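Local coordinates for helicase-like protein (PDB 2FG1), which belongs to the macrodomain family and probably removes ADP-ribose from ADP-ribosylated thymidine in DNA by hydrolysis, at residues I6-D12 with V153-L158; C28-G32 with Q85-Y89; R104-V110 with I141-L146. One frame throughout, in Å; residues are numbered along the deposited sequence.

Interaction 1 (I6-D12 with V153-L158); sequences ILYIKGD and VTVYDL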
ATOM      1  N   ILE A   6     -13.891  -1.147   7.641  1.00 17.03           N
ATOM      2  CA  ILE A   6     -13.149  -0.136   6.881  1.00 17.31           C
ATOM      3  C   ILE A   6     -13.857   1.207   6.990  1.00 16.50           C
ATOM      4  O   ILE A   6     -15.076   1.283   6.873  1.00 16.72           O
ATOM      5  CB  ILE A   6     -12.993  -0.514   5.390  1.00 17.45           C
ATOM      6  CG1 ILE A   6     -12.197  -1.800   5.240  1.00 18.58           C
ATOM      7  CG2 ILE A   6     -12.326   0.621   4.579  1.00 18.42           C
ATOM      8  CD1 ILE A   6     -12.251  -2.382   3.832  1.00 19.99           C
ATOM      9  N   LEU A   7     -13.086   2.253   7.236  1.00 16.67           N
ATOM     10  CA  LEU A   7     -13.590   3.615   7.245  1.00 16.85           C
ATOM     11  C   LEU A   7     -13.249   4.277   5.912  1.00 16.87           C
ATOM     12  O   LEU A   7     -12.100   4.244   5.494  1.00 17.43           O
ATOM     13  CB  LEU A   7     -12.943   4.402   8.382  1.00 17.67           C
ATOM     14  CG  LEU A   7     -13.232   5.900   8.431  1.00 17.85           C
ATOM     15  CD1 LEU A   7     -14.699   6.154   8.750  1.00 18.29           C
ATOM     16  CD2 LEU A   7     -12.316   6.596   9.416  1.00 18.64           C
ATOM     17  N   TYR A   8     -14.253   4.869   5.260  1.00 16.51           N
ATOM     18  CA  TYR A   8     -14.035   5.642   4.032  1.00 16.65           C
ATOM     19  C   TYR A   8     -14.300   7.100   4.319  1.00 16.44           C
ATOM     20  O   TYR A   8     -15.370   7.447   4.826  1.00 16.54           O
ATOM     21  CB  TYR A   8     -14.977   5.187   2.914  1.00 16.98           C
ATOM     22  CG  TYR A   8     -14.758   3.772   2.463  1.00 16.82           C
ATOM     23  CD1 TYR A   8     -13.855   3.479   1.442  1.00 16.59           C
ATOM     24  CD2 TYR A   8     -15.483   2.723   3.039  1.00 17.01           C
ATOM     25  CE1 TYR A   8     -13.661   2.178   1.015  1.00 17.43           C
ATOM     26  CE2 TYR A   8     -15.297   1.407   2.615  1.00 17.48           C
ATOM     27  CZ  TYR A   8     -14.393   1.154   1.604  1.00 17.04           C
ATOM     28  OH  TYR A   8     -14.176  -0.129   1.168  1.00 19.79           O
ATOM     29  N   ILE A   9     -13.333   7.954   3.983  1.00 16.56           N
ATOM     30  CA  ILE A   9     -13.478   9.389   4.174  1.00 17.72           C
ATOM     31  C   ILE A   9     -12.913  10.128   2.974  1.00 16.67           C
ATOM     32  O   ILE A   9     -12.171   9.553   2.181  1.00 16.94           O
ATOM     33  CB  ILE A   9     -12.764   9.898   5.467  1.00 17.91           C
ATOM     34  CG1 ILE A   9     -11.255   9.600   5.427  1.00 18.24           C
ATOM     35  CG2 ILE A   9     -13.432   9.352   6.746  1.00 18.96           C
ATOM     36  CD1 ILE A   9     -10.488  10.257   6.571  1.00 19.94           C
ATOM     37  N   LYS A  10     -13.267  11.404   2.867  1.00 17.00           N
ATOM     38  CA  LYS A  10     -12.624  12.307   1.923  1.00 18.25           C
ATOM     39  C   LYS A  10     -11.241  12.657   2.446  1.00 19.42           C
ATOM     40  O   LYS A  10     -11.059  12.872   3.651  1.00 20.81           O
ATOM     41  CB  LYS A  10     -13.405  13.623   1.808  1.00 18.11           C
ATOM     42  CG  LYS A  10     -14.847  13.487   1.378  1.00 18.52           C
ATOM     43  CD  LYS A  10     -15.548  14.850   1.279  1.00 19.36           C
ATOM     44  CE  LYS A  10     -15.591  15.657   2.589  1.00 19.68           C
ATOM     45  NZ  LYS A  10     -16.215  14.920   3.711  1.00 18.81           N
ATOM     46  N   GLY A  11     -10.286  12.777   1.546  1.00 19.90           N
ATOM     47  CA  GLY A  11      -8.998  13.300   1.945  1.00 20.87           C
ATOM     48  C   GLY A  11      -7.842  12.678   1.217  1.00 20.75           C
ATOM     49  O   GLY A  11      -8.002  12.031   0.190  1.00 22.62           O
ATOM     50  N   ASP A  12      -6.674  12.830   1.814  1.00 20.87           N
ATOM     51  CA  ASP A  12      -5.407  12.498   1.201  1.00 20.44           C
ATOM     52  C   ASP A  12      -4.718  11.567   2.191  1.00 19.60           C
ATOM     53  O   ASP A  12      -4.471  11.972   3.330  1.00 19.23           O
ATOM     54  CB  ASP A  12      -4.656  13.826   1.057  1.00 21.30           C
ATOM     55  CG  ASP A  12      -3.240  13.690   0.534  1.00 22.95           C
ATOM     56  OD1 ASP A  12      -2.703  12.575   0.362  1.00 22.67           O
ATOM     57  OD2 ASP A  12      -2.657  14.773   0.292  1.00 27.16           O
ATOM     58  N   VAL A 153      -8.531   0.436   9.509  1.00 17.11           N
ATOM     59  CA  VAL A 153      -8.171   0.795   8.137  1.00 17.08           C
ATOM     60  C   VAL A 153      -9.008   1.976   7.700  1.00 16.56           C
ATOM     61  O   VAL A 153     -10.228   1.923   7.807  1.00 17.04           O
ATOM     62  CB  VAL A 153      -8.420  -0.372   7.147  1.00 17.06           C
ATOM     63  CG1 VAL A 153      -8.084   0.046   5.720  1.00 19.40           C
ATOM     64  CG2 VAL A 153      -7.612  -1.607   7.536  1.00 18.79           C
ATOM     65  N   THR A 154      -8.339   3.019   7.212  1.00 16.05           N
ATOM     66  CA  THR A 154      -8.992   4.188   6.634  1.00 16.04           C
ATOM     67  C   THR A 154      -8.603   4.311   5.170  1.00 16.04           C
ATOM     68  O   THR A 154      -7.411   4.279   4.842  1.00 16.82           O
ATOM     69  CB  THR A 154      -8.610   5.476   7.401  1.00 16.35           C
ATOM     70  OG1 THR A 154      -8.919   5.292   8.792  1.00 17.28           O
ATOM     71  CG2 THR A 154      -9.399   6.686   6.902  1.00 16.33           C
ATOM     72  N   VAL A 155      -9.620   4.415   4.313  1.00 16.01           N
ATOM     73  CA  VAL A 155      -9.443   4.600   2.871  1.00 16.24           C
ATOM     74  C   VAL A 155      -9.828   6.040   2.562  1.00 16.43           C
ATOM     75  O   VAL A 155     -10.892   6.510   2.985  1.00 16.67           O
ATOM     76  CB  VAL A 155     -10.308   3.604   2.047  1.00 17.19           C
ATOM     77  CG1 VAL A 155     -10.201   3.891   0.553  1.00 17.73           C
ATOM     78  CG2 VAL A 155      -9.884   2.157   2.323  1.00 17.39           C
ATOM     79  N   TYR A 156      -8.946   6.716   1.824  1.00 16.22           N
ATOM     80  CA  TYR A 156      -9.063   8.141   1.544  1.00 17.13           C
ATOM     81  C   TYR A 156      -9.487   8.347   0.102  1.00 17.31           C
ATOM     82  O   TYR A 156      -8.766   7.949  -0.812  1.00 18.57           O
ATOM     83  CB  TYR A 156      -7.716   8.844   1.810  1.00 16.87           C
ATOM     84  CG  TYR A 156      -7.316   8.806   3.266  1.00 16.65           C
ATOM     85  CD1 TYR A 156      -7.454   9.933   4.060  1.00 17.28           C
ATOM     86  CD2 TYR A 156      -6.825   7.640   3.848  1.00 16.85           C
ATOM     87  CE1 TYR A 156      -7.109   9.904   5.403  1.00 17.40           C
ATOM     88  CE2 TYR A 156      -6.491   7.594   5.198  1.00 16.58           C
ATOM     89  CZ  TYR A 156      -6.631   8.736   5.961  1.00 16.08           C
ATOM     90  OH  TYR A 156      -6.312   8.710   7.298  1.00 17.15           O
ATOM     91  N   ASP A 157     -10.660   8.948  -0.089  1.00 17.50           N
ATOM     92  CA  ASP A 157     -11.217   9.223  -1.408  1.00 19.55           C
ATOM     93  C   ASP A 157     -10.769  10.614  -1.847  1.00 21.60           C
ATOM     94  O   ASP A 157     -10.970  11.600  -1.123  1.00 21.57           O
ATOM     95  CB  ASP A 157     -12.759   9.197  -1.378  1.00 18.28           C
ATOM     96  CG  ASP A 157     -13.351   7.804  -1.158  1.00 18.64           C
ATOM     97  OD1 ASP A 157     -12.629   6.786  -1.207  1.00 21.27           O
ATOM     98  OD2 ASP A 157     -14.577   7.750  -0.925  1.00 17.75           O
ATOM     99  N   LEU A 158     -10.206  10.684  -3.051  1.00 25.20           N
ATOM    100  CA  LEU A 158      -9.616  11.908  -3.613  1.00 27.01           C
ATOM    101  C   LEU A 158      -9.022  11.516  -4.954  1.00 28.24           C
ATOM    102  O   LEU A 158      -8.234  10.563  -5.013  1.00 30.55           O
ATOM    103  CB  LEU A 158      -8.492  12.456  -2.715  1.00 27.61           C
ATOM    104  CG  LEU A 158      -7.731  13.733  -3.100  1.00 27.37           C
ATOM    105  CD1 LEU A 158      -8.323  14.950  -2.403  1.00 29.89           C
ATOM    106  CD2 LEU A 158      -6.255  13.578  -2.735  1.00 29.79           C
TER
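I6 opens the contact with CG2 packed 3.7 Å from CG2 of V155, branched aliphatic on branched aliphatic, beside helix 135-147. L7 N donates to V153 O (2.9 Å) and L7 O accepts from V155 N (2.8 Å), while the leucine side chain lies on the sheet face of I9, T154 and Y156. Y8 turns to the other face and rests CD1 3.6 Å from V155 CB; its hydroxyl is hydrogen-bonded to E139 and W135 of helix 135-147. I9 repeats the ladder, its N 3.0 Å from V155 O and its O 2.8 Å from D157 N, and lays CD1 3.6 Å from CE1 of Y156, whose OH bonds H122 and I17. K10 CA makes a CA-H...O contact to D157 O (3.5 Å); its exposed side chain, on the face of D157, suits lysine. G11 N closes the ladder on D157 O (3.0 Å) at backbone angles that demand glycine. D12 CB grazes L158 CD2 at 4.1 Å and D12 OD1 bonds T14 OG1; this Gly-Asp pair matches the macrodomain motif whose Asp usually contacts adenine in relatives. Five backbone bonds thus set the parallel register of edge strand 7-10 on inner strand 153-157, while side chains pack both faces.

Interaction 2 (C28-G32 with Q85-Y89); sequences CNDIG and QHGIY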
ATOM      1  N   CYS A  28       3.101  -0.643  -5.231  1.00 17.73           N
ATOM      2  CA  CYS A  28       4.196  -0.366  -6.136  1.00 17.85           C
ATOM      3  C   CYS A  28       4.301  -1.448  -7.193  1.00 17.74           C
ATOM      4  O   CYS A  28       3.825  -2.580  -7.025  1.00 18.22           O
ATOM      5  CB  CYS A  28       5.507  -0.311  -5.342  1.00 18.16           C
ATOM      6  SG  CYS A  28       5.598   1.001  -4.145  1.00 19.64           S
ATOM      7  N   ASN A  29       4.942  -1.103  -8.299  1.00 17.69           N
ATOM      8  CA  ASN A  29       5.220  -2.095  -9.330  1.00 17.83           C
ATOM      9  C   ASN A  29       6.560  -2.798  -9.123  1.00 18.24           C
ATOM     10  O   ASN A  29       7.393  -2.387  -8.291  1.00 18.29           O
ATOM     11  CB  ASN A  29       5.148  -1.460 -10.717  1.00 17.76           C
ATOM     12  CG  ASN A  29       6.182  -0.386 -10.896  1.00 17.48           C
ATOM     13  OD1 ASN A  29       7.366  -0.679 -11.078  1.00 18.02           O
ATOM     14  ND2 ASN A  29       5.757   0.870 -10.782  1.00 18.03           N
ATOM     15  N   ASP A  30       6.758  -3.859  -9.898  1.00 18.18           N
ATOM     16  CA  ASP A  30       7.958  -4.690  -9.787  1.00 18.83           C
ATOM     17  C   ASP A  30       9.059  -4.348 -10.796  1.00 19.23           C
ATOM     18  O   ASP A  30       9.960  -5.164 -11.017  1.00 20.25           O
ATOM     19  CB  ASP A  30       7.588  -6.182  -9.864  1.00 19.22           C
ATOM     20  CG  ASP A  30       6.941  -6.569 -11.182  1.00 18.97           C
ATOM     21  OD1 ASP A  30       6.789  -5.701 -12.072  1.00 18.90           O
ATOM     22  OD2 ASP A  30       6.594  -7.766 -11.326  1.00 20.14           O
ATOM     23  N   ILE A  31       8.993  -3.162 -11.400  1.00 19.61           N
ATOM     24  CA  ILE A  31      10.043  -2.744 -12.336  1.00 20.60           C
ATOM     25  C   ILE A  31      10.778  -1.474 -11.904  1.00 19.78           C
ATOM     26  O   ILE A  31      11.595  -0.947 -12.657  1.00 20.71           O
ATOM     27  CB  ILE A  31       9.547  -2.626 -13.814  1.00 21.17           C
ATOM     28  CG1 ILE A  31       8.620  -1.428 -14.029  1.00 21.94           C
ATOM     29  CG2 ILE A  31       8.908  -3.925 -14.282  1.00 23.23           C
ATOM     30  CD1 ILE A  31       8.562  -0.964 -15.498  1.00 22.53           C
ATOM     31  N   GLY A  32      10.506  -0.986 -10.698  1.00 19.20           N
ATOM     32  CA  GLY A  32      11.195   0.191 -10.195  1.00 18.89           C
ATOM     33  C   GLY A  32      10.616   1.516 -10.657  1.00 18.81           C
ATOM     34  O   GLY A  32      11.233   2.559 -10.456  1.00 19.38           O
ATOM     35  N   GLN A  85       1.935  -5.107  -8.135  1.00 19.21           N
ATOM     36  CA  GLN A  85       1.543  -5.099  -9.531  1.00 19.68           C
ATOM     37  C   GLN A  85       2.730  -5.430 -10.422  1.00 19.66           C
ATOM     38  O   GLN A  85       3.876  -5.085 -10.125  1.00 19.54           O
ATOM     39  CB  GLN A  85       0.850  -3.790  -9.927  1.00 20.70           C
ATOM     40  CG  GLN A  85       1.780  -2.640 -10.124  1.00 20.93           C
ATOM     41  CD  GLN A  85       1.066  -1.391 -10.628  1.00 22.35           C
ATOM     42  OE1 GLN A  85       0.375  -0.715  -9.856  1.00 24.06           O
ATOM     43  NE2 GLN A  85       1.245  -1.069 -11.912  1.00 22.61           N
ATOM     44  N   HIS A  86       2.429  -6.138 -11.503  1.00 19.19           N
ATOM     45  CA  HIS A  86       3.435  -6.610 -12.434  1.00 19.72           C
ATOM     46  C   HIS A  86       3.516  -5.652 -13.611  1.00 19.95           C
ATOM     47  O   HIS A  86       2.555  -5.506 -14.369  1.00 20.23           O
ATOM     48  CB  HIS A  86       3.071  -8.014 -12.909  1.00 20.00           C
ATOM     49  CG  HIS A  86       4.055  -8.596 -13.870  1.00 20.67           C
ATOM     50  ND1 HIS A  86       5.398  -8.714 -13.581  1.00 20.44           N
ATOM     51  CD2 HIS A  86       3.891  -9.093 -15.118  1.00 22.43           C
ATOM     52  CE1 HIS A  86       6.019  -9.268 -14.609  1.00 21.88           C
ATOM     53  NE2 HIS A  86       5.129  -9.502 -15.555  1.00 22.55           N
ATOM     54  N   GLY A  87       4.658  -4.987 -13.742  1.00 20.58           N
ATOM     55  CA  GLY A  87       4.852  -3.979 -14.780  1.00 22.30           C
ATOM     56  C   GLY A  87       3.992  -2.755 -14.524  1.00 23.36           C
ATOM     57  O   GLY A  87       3.388  -2.610 -13.451  1.00 22.89           O
ATOM     58  N   ILE A  88       3.946  -1.874 -15.519  0.50 24.19           N
ATOM     59  CA  ILE A  88       3.184  -0.629 -15.444  0.50 25.20           C
ATOM     60  C   ILE A  88       1.941  -0.715 -16.339  0.50 25.60           C
ATOM     61  O   ILE A  88       0.883  -0.162 -16.009  0.50 25.74           O
ATOM     62  CB  ILE A  88       4.073   0.593 -15.831  0.50 25.16           C
ATOM     63  CG1 ILE A  88       5.270   0.716 -14.874  0.50 25.70           C
ATOM     64  CG2 ILE A  88       3.256   1.891 -15.863  0.50 25.72           C
ATOM     65  CD1 ILE A  88       6.297   1.770 -15.266  0.50 25.70           C
ATOM     66  N   TYR A  89       2.071  -1.434 -17.453  1.00 25.65           N
ATOM     67  CA  TYR A  89       1.003  -1.562 -18.442  1.00 26.40           C
ATOM     68  C   TYR A  89       0.498  -2.997 -18.524  1.00 26.23           C
ATOM     69  O   TYR A  89       1.174  -3.919 -18.069  1.00 26.21           O
ATOM     70  CB  TYR A  89       1.502  -1.122 -19.822  1.00 27.78           C
ATOM     71  CG  TYR A  89       2.077   0.275 -19.855  1.00 29.35           C
ATOM     72  CD1 TYR A  89       1.248   1.394 -19.770  1.00 31.12           C
ATOM     73  CD2 TYR A  89       3.449   0.477 -19.973  1.00 30.74           C
ATOM     74  CE1 TYR A  89       1.777   2.683 -19.803  1.00 32.05           C
ATOM     75  CE2 TYR A  89       3.987   1.757 -20.013  1.00 31.30           C
ATOM     76  CZ  TYR A  89       3.147   2.854 -19.927  1.00 31.73           C
ATOM     77  OH  TYR A  89       3.680   4.122 -19.962  1.00 32.47           O
TER
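Strands 22-29 and 77-85 run parallel and end side by side here, their last bridge pairing N29 with Q85 (CA-CA 4.8 Å). In the macrodomain fold the loops at such strand ends commonly border the ADP-ribose pocket. The pairing is already loosening: Q85 N to C28 O (3.3 Å) and D30 N to Q85 O (3.1 Å) are both weak bonds. Side chains take over beyond it. D30, short and carrying two acceptors, grips the departing loop with both oxygens, OD1 taking G87 N at 2.8 Å and OD2 taking H86 ND1 at 2.7 Å, a His-carboxylate hydrogen bond. The positive phi of G87 favours glycine at that bend, and Q85 NE2 donates a hydrogen bond to G87 O (3.1 Å). I31 CD1 touches I88 CD1 at 3.6 Å, in the conformer given for I88. N29, whose ND2 goes to G33 O, packs CB against CG of Q85 (3.6 Å) and folds its own loop into an Asx turn, in which N29 OD1 accepts from I31 N at 3.0 Å.

Interaction 3 (R104-V110 with I141-L146); sequences RQCLKEV and IIKEEL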
ATOM      1  N   ARG A 104      -2.356  -9.521  -1.475  1.00 17.18           N
ATOM      2  CA  ARG A 104      -2.700 -10.253  -0.254  1.00 17.59           C
ATOM      3  C   ARG A 104      -1.444 -10.627   0.537  1.00 17.62           C
ATOM      4  O   ARG A 104      -1.401 -10.430   1.759  1.00 17.91           O
ATOM      5  CB  ARG A 104      -3.531 -11.487  -0.557  1.00 17.07           C
ATOM      6  CG  ARG A 104      -3.855 -12.237   0.729  1.00 16.56           C
ATOM      7  CD  ARG A 104      -4.602 -13.510   0.488  1.00 17.60           C
ATOM      8  NE  ARG A 104      -5.935 -13.317  -0.075  1.00 17.17           N
ATOM      9  CZ  ARG A 104      -7.021 -13.063   0.651  1.00 16.04           C
ATOM     10  NH1 ARG A 104      -6.935 -12.880   1.976  1.00 16.82           N
ATOM     11  NH2 ARG A 104      -8.199 -12.949   0.052  1.00 17.34           N
ATOM     12  N   GLN A 105      -0.423 -11.130  -0.151  1.00 17.70           N
ATOM     13  CA  GLN A 105       0.837 -11.475   0.519  1.00 18.32           C
ATOM     14  C   GLN A 105       1.457 -10.240   1.170  1.00 17.76           C
ATOM     15  O   GLN A 105       1.925 -10.297   2.315  1.00 17.52           O
ATOM     16  CB  GLN A 105       1.814 -12.147  -0.448  1.00 18.29           C
ATOM     17  CG  GLN A 105       3.131 -12.571   0.211  1.00 20.51           C
ATOM     18  CD  GLN A 105       4.030 -13.394  -0.684  1.00 22.27           C
ATOM     19  OE1 GLN A 105       4.027 -13.255  -1.909  1.00 25.99           O
ATOM     20  NE2 GLN A 105       4.803 -14.285  -0.068  1.00 27.69           N
ATOM     21  N   CYS A 106       1.433  -9.117   0.462  1.00 17.33           N
ATOM     22  CA  CYS A 106       1.917  -7.869   1.039  1.00 17.60           C
ATOM     23  C   CYS A 106       1.148  -7.516   2.303  1.00 17.76           C
ATOM     24  O   CYS A 106       1.739  -7.132   3.315  1.00 18.06           O
ATOM     25  CB  CYS A 106       1.750  -6.720   0.046  1.00 17.99           C
ATOM     26  SG  CYS A 106       2.748  -6.803  -1.462  1.00 18.24           S
ATOM     27  N   LEU A 107      -0.181  -7.643   2.251  1.00 17.58           N
ATOM     28  CA  LEU A 107      -1.014  -7.288   3.382  1.00 17.60           C
ATOM     29  C   LEU A 107      -0.814  -8.224   4.572  1.00 17.08           C
ATOM     30  O   LEU A 107      -0.960  -7.779   5.711  1.00 17.46           O
ATOM     31  CB  LEU A 107      -2.489  -7.180   2.981  1.00 17.78           C
ATOM     32  CG  LEU A 107      -2.806  -5.959   2.092  1.00 18.41           C
ATOM     33  CD1 LEU A 107      -4.222  -6.063   1.509  1.00 19.29           C
ATOM     34  CD2 LEU A 107      -2.633  -4.652   2.849  1.00 19.14           C
ATOM     35  N   LYS A 108      -0.451  -9.484   4.322  1.00 17.00           N
ATOM     36  CA  LYS A 108      -0.086 -10.380   5.427  1.00 17.02           C
ATOM     37  C   LYS A 108       1.124  -9.814   6.191  1.00 17.34           C
ATOM     38  O   LYS A 108       1.175  -9.868   7.428  1.00 17.32           O
ATOM     39  CB  LYS A 108       0.241 -11.783   4.911  1.00 16.74           C
ATOM     40  CG  LYS A 108      -0.971 -12.674   4.613  1.00 17.26           C
ATOM     41  CD  LYS A 108      -0.538 -14.108   4.303  1.00 17.30           C
ATOM     42  CE  LYS A 108      -1.702 -15.083   4.253  1.00 20.22           C
ATOM     43  NZ  LYS A 108      -2.748 -14.706   3.282  1.00 20.19           N
ATOM     44  N   GLU A 109       2.093  -9.281   5.453  1.00 17.34           N
ATOM     45  CA  GLU A 109       3.277  -8.703   6.101  1.00 18.11           C
ATOM     46  C   GLU A 109       2.927  -7.391   6.813  1.00 17.81           C
ATOM     47  O   GLU A 109       3.409  -7.130   7.931  1.00 17.71           O
ATOM     48  CB  GLU A 109       4.436  -8.533   5.110  1.00 18.63           C
ATOM     49  CG  GLU A 109       5.755  -8.154   5.797  1.00 20.47           C
ATOM     50  CD  GLU A 109       6.942  -8.101   4.862  1.00 20.98           C
ATOM     51  OE1 GLU A 109       6.870  -8.657   3.748  1.00 22.93           O
ATOM     52  OE2 GLU A 109       7.975  -7.512   5.253  1.00 22.59           O
ATOM     53  N   VAL A 110       2.072  -6.576   6.195  1.00 17.64           N
ATOM     54  CA  VAL A 110       1.583  -5.367   6.844  1.00 18.16           C
ATOM     55  C   VAL A 110       0.824  -5.711   8.132  1.00 17.80           C
ATOM     56  O   VAL A 110       0.951  -5.000   9.134  1.00 18.16           O
ATOM     57  CB  VAL A 110       0.709  -4.533   5.889  1.00 17.98           C
ATOM     58  CG1 VAL A 110       0.022  -3.385   6.622  1.00 18.71           C
ATOM     59  CG2 VAL A 110       1.577  -4.003   4.731  1.00 19.56           C
ATOM     60  N   ILE A 141     -10.138  -8.495   0.308  1.00 16.37           N
ATOM     61  CA  ILE A 141      -8.799  -8.865   0.764  1.00 17.31           C
ATOM     62  C   ILE A 141      -8.378  -8.035   1.981  1.00 17.11           C
ATOM     63  O   ILE A 141      -7.841  -8.577   2.965  1.00 17.37           O
ATOM     64  CB  ILE A 141      -7.761  -8.725  -0.367  1.00 17.44           C
ATOM     65  CG1 ILE A 141      -8.130  -9.635  -1.549  1.00 17.75           C
ATOM     66  CG2 ILE A 141      -6.355  -9.046   0.145  1.00 18.32           C
ATOM     67  CD1 ILE A 141      -7.311  -9.357  -2.823  1.00 18.55           C
ATOM     68  N   ILE A 142      -8.631  -6.729   1.932  1.00 16.69           N
ATOM     69  CA  ILE A 142      -8.320  -5.827   3.030  1.00 17.29           C
ATOM     70  C   ILE A 142      -9.106  -6.197   4.295  1.00 17.39           C
ATOM     71  O   ILE A 142      -8.542  -6.208   5.406  1.00 18.11           O
ATOM     72  CB  ILE A 142      -8.592  -4.373   2.602  1.00 17.42           C
ATOM     73  CG1 ILE A 142      -7.600  -3.945   1.510  1.00 18.20           C
ATOM     74  CG2 ILE A 142      -8.513  -3.430   3.808  1.00 18.46           C
ATOM     75  CD1 ILE A 142      -8.056  -2.742   0.683  1.00 18.75           C
ATOM     76  N   LYS A 143     -10.392  -6.505   4.145  1.00 17.13           N
ATOM     77  CA  LYS A 143     -11.206  -6.925   5.281  1.00 18.09           C
ATOM     78  C   LYS A 143     -10.574  -8.151   5.930  1.00 18.22           C
ATOM     79  O   LYS A 143     -10.394  -8.199   7.150  1.00 19.43           O
ATOM     80  CB  LYS A 143     -12.628  -7.256   4.835  1.00 18.28           C
ATOM     81  CG  LYS A 143     -13.520  -6.064   4.552  1.00 19.70           C
ATOM     82  CD  LYS A 143     -14.858  -6.545   4.008  1.00 20.62           C
ATOM     83  CE  LYS A 143     -15.747  -5.379   3.628  1.00 20.98           C
ATOM     84  NZ  LYS A 143     -17.098  -5.840   3.201  1.00 22.50           N
ATOM     85  N   GLU A 144     -10.245  -9.151   5.118  1.00 16.69           N
ATOM     86  CA  GLU A 144      -9.731 -10.402   5.640  1.00 16.57           C
ATOM     87  C   GLU A 144      -8.374 -10.238   6.315  1.00 16.77           C
ATOM     88  O   GLU A 144      -8.147 -10.800   7.391  1.00 17.62           O
ATOM     89  CB  GLU A 144      -9.634 -11.419   4.517  1.00 16.20           C
ATOM     90  CG  GLU A 144     -10.986 -11.824   3.985  1.00 16.32           C
ATOM     91  CD  GLU A 144     -10.884 -12.642   2.724  1.00 18.03           C
ATOM     92  OE1 GLU A 144      -9.770 -13.050   2.345  1.00 19.17           O
ATOM     93  OE2 GLU A 144     -11.939 -12.884   2.109  1.00 19.82           O
ATOM     94  N   GLU A 145      -7.470  -9.501   5.683  1.00 16.31           N
ATOM     95  CA  GLU A 145      -6.090  -9.454   6.170  1.00 16.66           C
ATOM     96  C   GLU A 145      -5.856  -8.446   7.281  1.00 17.60           C
ATOM     97  O   GLU A 145      -4.886  -8.596   8.019  1.00 18.35           O
ATOM     98  CB  GLU A 145      -5.101  -9.220   5.021  1.00 16.33           C
ATOM     99  CG  GLU A 145      -5.036 -10.354   4.000  1.00 16.72           C
ATOM    100  CD  GLU A 145      -4.572 -11.691   4.577  1.00 16.66           C
ATOM    101  OE1 GLU A 145      -4.075 -11.732   5.728  1.00 17.99           O
ATOM    102  OE2 GLU A 145      -4.699 -12.714   3.881  1.00 16.55           O
ATOM    103  N   LEU A 146      -6.703  -7.424   7.395  1.00 16.99           N
ATOM    104  CA  LEU A 146      -6.487  -6.355   8.384  1.00 17.27           C
ATOM    105  C   LEU A 146      -7.650  -6.190   9.352  1.00 17.43           C
ATOM    106  O   LEU A 146      -7.485  -6.325  10.567  1.00 17.41           O
ATOM    107  CB  LEU A 146      -6.154  -5.017   7.698  1.00 17.84           C
ATOM    108  CG  LEU A 146      -4.889  -5.014   6.834  1.00 18.29           C
ATOM    109  CD1 LEU A 146      -4.760  -3.707   6.078  1.00 19.91           C
ATOM    110  CD2 LEU A 146      -3.619  -5.299   7.658  1.00 20.21           C
TER
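Two helices running the same way, their segment axes 9.3 Å apart at closest and inclined by 32°, are joined by a salt-bridge network laid over an apolar seam. The main chain is satisfied within each helix, as by K108 N to R104 O and E145 N to I141 O (both 2.9 Å). R104 suits its place because its long arm crosses the gap with several donors: NH1 bonds E144 OE1 and E145 OE2, each at 2.9 Å, and NH2 bonds E144 OE1 at 2.8 Å. One turn on, K108 points its CA-CB bond away, yet its flexible chain brings NZ back to E145 OE2 at 2.9 Å, so that oxygen serves two cations. The remaining carboxylate oxygens are satisfied on their own side, E145 OE1 by K149 and E144 OE2 by Q140. I141 CG2 covers one face of the R104 guanidinium. L107, branched and wholly apolar, fills the hole as a knob among I141, I142, E145 and L146, with CD1 3.9 Å from I141 CG2. V110 CG1 extends the seam to L146 CD2 at 4.2 Å. Beneath it lies the sheet: L107 and V110 touch M82 of strand 77-85, and V110 and L146 share V121 of strand 120-123.

Interactions 1 and 3 form one continuous body, although their centres are 17 Å apart: V153 CG2 lies 3.7 Å from L146 CB and I6 CD1 lies 3.9 Å from I142 CG2. The helix holding I141-L146 leads along the chain into strand 153-157. Interaction 2 stands on the far side of the chain's centre from interaction 1, 24 Å between centres and about 15 Å between nearest atoms, yet both reach the same sheet. Interaction 3 comes within about 7 Å of interaction 2, nearest atoms, without touching. By analogy with other macrodomains, the D12 end of interaction 1 and the N29 end of interaction 2 probably border the ADP-ribose pocket, while interaction 3 packs two helices on the sheet.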